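Extracellular invertase (Aspergillus kawachii, PDB 5XH8) probably hydrolyses sucrose and related beta-fructofuranosides and, with high transfructosylation activity, transfers fructosyl units to build fructooligosaccharides such as 1-kestose. Local coordinates at residues A[421-433]-A[588-600]. Residues are numbered along the deposited sequence; the frame is centred on the assembly and turned at random.
Sequences ETKAALLSGTSFT and SKVTVSEGLYDAW
Strands 430-433 and 590-594 pair antiparallel in the C-terminal beta-sandwich of this GH32 enzyme, and the helix just before the first strand packs on the tail that follows the second, near the beta-propeller. Phe432 and Val592 form a hydrogen-bonded pair: Phe432 N to Val592 O and Val592 N to Phe432 O are both 2.9 Å, the latter nearly straight at 173°. Strand 455-463 continues the sheet beyond 590-594. With CG between its backbone N and carbonyl carbon (chi1 63°), Phe432 lays its ring over Val592, whose CB, offset toward the rim, lies 3.9 Å from the ring centroid in a CH-pi contact; Glu594 OE1 lies at the ring edge, while OE2 is hydrogen-bonded to Ser452 OG. At the turn one water ties the two segments together, donating to Leu426 O at 2.7 Å, accepting from Leu596 N at 2.9 Å and bonding Ser593 OG. The Leu426 and Leu596 side chains lie side by side, CD2 to CD2, Leu426 against Val545 and Leu596 against Val457. Tyr597 lies across the helix, at about a right angle to Thr422, its OH hydrogen-bonded to Ala74 O of the propeller side and touching Thr422 CG2. Ala425 CB sits almost centrally over one face of the Tyr597 ring, 3.4 Å from its centroid and 13° off the normal.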
loop_
_atom_site.group_PDB
_atom_site.type_symbol
_atom_site.label_atom_id
_atom_site.label_comp_id
_atom_site.label_asym_id
_atom_site.label_seq_id
_atom_site.Cartn_x
_atom_site.Cartn_y
_atom_site.Cartn_z
ATOM N N GLU A 421 26.025 -22.988 25.661
ATOM C CA GLU A 421 25.369 -24.277 25.833
ATOM C C GLU A 421 25.554 -25.194 24.612
ATOM O O GLU A 421 25.668 -26.426 24.749
ATOM C CB GLU A 421 23.892 -24.108 26.112
ATOM C CG GLU A 421 23.577 -23.202 27.293
ATOM C CD GLU A 421 23.264 -21.756 26.915
ATOM O OE1 GLU A 421 23.823 -21.236 25.922
ATOM O OE2 GLU A 421 22.469 -21.117 27.636
ATOM N N THR A 422 25.578 -24.583 23.428
ATOM C CA THR A 422 25.874 -25.300 22.199
ATOM C C THR A 422 27.330 -25.782 22.175
ATOM O O THR A 422 27.590 -26.911 21.759
ATOM C CB THR A 422 25.563 -24.434 20.965
ATOM O OG1 THR A 422 24.149 -24.292 20.877
ATOM C CG2 THR A 422 26.079 -25.073 19.684
ATOM N N LYS A 423 28.274 -24.933 22.582
ATOM C CA LYS A 423 29.664 -25.357 22.634
ATOM C C LYS A 423 29.855 -26.578 23.571
ATOM O O LYS A 423 30.549 -27.546 23.200
ATOM C CB LYS A 423 30.590 -24.211 23.040
ATOM C CG LYS A 423 32.052 -24.609 23.003
ATOM C CD LYS A 423 32.983 -23.451 23.302
ATOM C CE LYS A 423 34.432 -23.863 23.068
ATOM N NZ LYS A 423 35.308 -22.828 23.667
ATOM N N ALA A 424 29.225 -26.537 24.748
ATOM C CA ALA A 424 29.324 -27.648 25.696
ATOM C C ALA A 424 28.724 -28.922 25.097
ATOM O O ALA A 424 29.287 -30.015 25.273
ATOM C CB ALA A 424 28.637 -27.309 27.018
ATOM N N ALA A 425 27.600 -28.784 24.372
ATOM C CA ALA A 425 26.981 -29.945 23.753
ATOM C C ALA A 425 27.848 -30.504 22.604
ATOM O O ALA A 425 27.946 -31.724 22.437
ATOM C CB ALA A 425 25.558 -29.646 23.304
ATOM N N LEU A 426 28.497 -29.630 21.845
ATOM C CA LEU A 426 29.442 -30.065 20.819
ATOM C C LEU A 426 30.610 -30.891 21.386
ATOM O O LEU A 426 31.115 -31.800 20.720
ATOM C CB LEU A 426 30.010 -28.869 20.051
ATOM C CG LEU A 426 29.083 -28.088 19.101
ATOM C CD1 LEU A 426 29.820 -26.879 18.523
ATOM C CD2 LEU A 426 28.571 -28.964 17.975
ATOM N N LEU A 427 31.029 -30.563 22.599
ATOM C CA LEU A 427 32.157 -31.229 23.254
ATOM C C LEU A 427 31.733 -32.390 24.138
ATOM O O LEU A 427 32.563 -32.967 24.817
ATOM C CB LEU A 427 32.943 -30.223 24.093
ATOM C CG LEU A 427 33.603 -29.080 23.340
ATOM C CD1 LEU A 427 34.204 -28.103 24.341
ATOM C CD2 LEU A 427 34.654 -29.574 22.365
ATOM N N SER A 428 30.461 -32.760 24.124
ATOM C CA SER A 428 29.988 -33.825 24.982
ATOM C C SER A 428 30.336 -35.215 24.437
ATOM O O SER A 428 30.006 -36.212 25.078
ATOM C CB SER A 428 28.482 -33.709 25.207
ATOM O OG SER A 428 27.781 -33.917 24.008
ATOM N N GLY A 429 30.984 -35.298 23.277
ATOM C CA GLY A 429 31.404 -36.587 22.743
ATOM C C GLY A 429 32.534 -37.217 23.540
ATOM O O GLY A 429 32.659 -37.020 24.754
ATOM N N THR A 430 33.368 -37.979 22.857
ATOM C CA THR A 430 34.521 -38.582 23.500
ATOM C C THR A 430 35.777 -37.862 23.034
ATOM O O THR A 430 35.975 -37.601 21.834
ATOM C CB THR A 430 34.555 -40.089 23.259
ATOM O OG1 THR A 430 34.559 -40.352 21.849
ATOM C CG2 THR A 430 33.306 -40.750 23.928
ATOM N N SER A 431 36.604 -37.525 24.015
ATOM C CA SER A 431 37.695 -36.598 23.839
ATOM C C SER A 431 39.034 -37.324 23.864
ATOM O O SER A 431 39.239 -38.190 24.709
ATOM C CB SER A 431 37.643 -35.599 24.983
ATOM O OG SER A 431 38.356 -34.442 24.627
ATOM N N PHE A 432 39.940 -36.976 22.954
ATOM C CA PHE A 432 41.333 -37.412 23.062
ATOM C C PHE A 432 42.252 -36.266 22.668
ATOM O O PHE A 432 41.803 -35.277 22.073
ATOM C CB PHE A 432 41.611 -38.685 22.225
ATOM C CG PHE A 432 41.414 -38.506 20.741
ATOM C CD1 PHE A 432 42.464 -38.060 19.933
ATOM C CD2 PHE A 432 40.181 -38.791 20.145
ATOM C CE1 PHE A 432 42.292 -37.897 18.571
ATOM C CE2 PHE A 432 40.004 -38.622 18.777
ATOM C CZ PHE A 432 41.059 -38.176 17.995
ATOM N N THR A 433 43.534 -36.402 23.013
ATOM C CA THR A 433 44.523 -35.363 22.738
ATOM C C THR A 433 45.653 -35.915 21.887
ATOM O O THR A 433 45.965 -37.090 21.954
ATOM C CB THR A 433 45.106 -34.761 24.039
ATOM O OG1 THR A 433 45.712 -35.805 24.815
ATOM C CG2 THR A 433 44.014 -34.058 24.893
ATOM N N SER A 588 50.489 -26.501 20.303
ATOM C CA SER A 588 50.172 -27.073 21.596
ATOM C C SER A 588 49.602 -28.470 21.424
ATOM O O SER A 588 49.332 -28.930 20.307
ATOM C CB SER A 588 49.095 -26.262 22.291
ATOM O OG SER A 588 47.834 -26.554 21.684
ATOM N N LYS A 589 49.403 -29.126 22.558
ATOM C CA LYS A 589 48.495 -30.256 22.690
ATOM C C LYS A 589 47.162 -29.882 21.954
ATOM O O LYS A 589 46.596 -28.801 22.134
ATOM C CB LYS A 589 48.313 -30.521 24.192
ATOM C CG LYS A 589 47.353 -31.606 24.653
ATOM C CD LYS A 589 46.720 -31.186 25.989
ATOM C CE LYS A 589 46.065 -32.330 26.757
ATOM N NZ LYS A 589 46.675 -32.542 28.100
ATOM N N VAL A 590 46.737 -30.769 21.068
ATOM C CA VAL A 590 45.569 -30.584 20.235
ATOM C C VAL A 590 44.482 -31.444 20.858
ATOM O O VAL A 590 44.740 -32.613 21.145
ATOM C CB VAL A 590 45.877 -31.068 18.802
ATOM C CG1 VAL A 590 44.694 -30.841 17.879
ATOM C CG2 VAL A 590 47.127 -30.374 18.275
ATOM N N THR A 591 43.293 -30.883 21.088
ATOM C CA THR A 591 42.162 -31.668 21.587
ATOM C C THR A 591 41.170 -31.968 20.452
ATOM O O THR A 591 40.834 -31.091 19.653
ATOM C CB THR A 591 41.452 -30.941 22.738
ATOM O OG1 THR A 591 42.410 -30.666 23.765
ATOM C CG2 THR A 591 40.329 -31.799 23.325
ATOM N N VAL A 592 40.731 -33.218 20.383
ATOM C CA VAL A 592 39.747 -33.650 19.394
ATOM C C VAL A 592 38.605 -34.237 20.188
ATOM O O VAL A 592 38.825 -35.138 21.004
ATOM C CB VAL A 592 40.287 -34.714 18.410
ATOM C CG1 VAL A 592 39.169 -35.201 17.474
ATOM C CG2 VAL A 592 41.468 -34.176 17.609
ATOM N N SER A 593 37.397 -33.712 19.961
ATOM C CA SER A 593 36.196 -34.243 20.568
ATOM C C SER A 593 35.308 -34.714 19.426
ATOM O O SER A 593 35.031 -33.948 18.482
ATOM C CB SER A 593 35.527 -33.173 21.435
ATOM O OG SER A 593 34.263 -33.634 21.883
ATOM N N GLU A 594 34.851 -35.961 19.519
ATOM C CA GLU A 594 34.229 -36.656 18.400
ATOM C C GLU A 594 32.771 -36.973 18.666
ATOM O O GLU A 594 32.425 -37.354 19.766
ATOM C CB GLU A 594 34.995 -37.960 18.132
ATOM C CG GLU A 594 34.694 -38.588 16.787
ATOM C CD GLU A 594 35.469 -39.886 16.557
ATOM O OE1 GLU A 594 36.588 -40.044 17.108
ATOM O OE2 GLU A 594 34.949 -40.740 15.810
ATOM N N GLY A 595 31.927 -36.833 17.653
ATOM C CA GLY A 595 30.513 -37.179 17.781
ATOM C C GLY A 595 29.539 -36.005 17.788
ATOM O O GLY A 595 28.417 -36.139 17.294
ATOM N N LEU A 596 29.957 -34.871 18.348
ATOM C CA LEU A 596 29.079 -33.693 18.549
ATOM C C LEU A 596 27.819 -34.133 19.283
ATOM O O LEU A 596 27.918 -34.869 20.256
ATOM C CB LEU A 596 28.783 -32.987 17.221
ATOM C CG LEU A 596 29.984 -32.659 16.339
ATOM C CD1 LEU A 596 29.527 -31.920 15.092
ATOM C CD2 LEU A 596 31.058 -31.866 17.080
ATOM N N TYR A 597 26.638 -33.722 18.840
ATOM C CA TYR A 597 25.398 -34.175 19.462
ATOM C C TYR A 597 24.273 -33.978 18.465
ATOM O O TYR A 597 24.472 -33.341 17.431
ATOM C CB TYR A 597 25.114 -33.379 20.752
ATOM C CG TYR A 597 24.739 -31.908 20.485
ATOM C CD1 TYR A 597 25.714 -30.970 20.135
ATOM C CD2 TYR A 597 23.419 -31.479 20.571
ATOM C CE1 TYR A 597 25.377 -29.638 19.867
ATOM C CE2 TYR A 597 23.073 -30.154 20.302
ATOM C CZ TYR A 597 24.053 -29.232 19.951
ATOM O OH TYR A 597 23.712 -27.912 19.701
ATOM N N ASP A 598 23.097 -34.510 18.793
ATOM C CA ASP A 598 21.900 -34.385 17.970
ATOM C C ASP A 598 21.109 -33.122 18.379
ATOM O O ASP A 598 20.457 -33.081 19.417
ATOM C CB ASP A 598 21.047 -35.644 18.139
ATOM C CG ASP A 598 19.831 -35.659 17.263
ATOM O OD1 ASP A 598 19.639 -34.780 16.378
ATOM O OD2 ASP A 598 19.022 -36.597 17.455
ATOM N N ALA A 599 21.160 -32.102 17.533
ATOM C CA ALA A 599 20.431 -30.855 17.792
ATOM C C ALA A 599 18.929 -30.989 17.572
ATOM O O ALA A 599 18.190 -30.084 17.966
ATOM C CB ALA A 599 21.002 -29.709 16.965
ATOM N N TRP A 600 18.490 -32.098 16.960
ATOM C CA TRP A 600 17.100 -32.367 16.666
ATOM C C TRP A 600 16.649 -33.720 17.240
ATOM O O TRP A 600 16.252 -34.597 16.480
ATOM C CB TRP A 600 16.874 -32.308 15.124
ATOM C CG TRP A 600 17.144 -30.946 14.569
ATOM C CD1 TRP A 600 18.315 -30.501 14.018
ATOM C CD2 TRP A 600 16.251 -29.820 14.568
ATOM N NE1 TRP A 600 18.203 -29.183 13.655
ATOM C CE2 TRP A 600 16.949 -28.736 13.984
ATOM C CE3 TRP A 600 14.937 -29.627 14.999
ATOM C CZ2 TRP A 600 16.373 -27.469 13.823
ATOM C CZ3 TRP A 600 14.355 -28.365 14.832
ATOM C CH2 TRP A 600 15.084 -27.302 14.248
HETATM O O HOH W 1 32.022 -34.351 20.282
#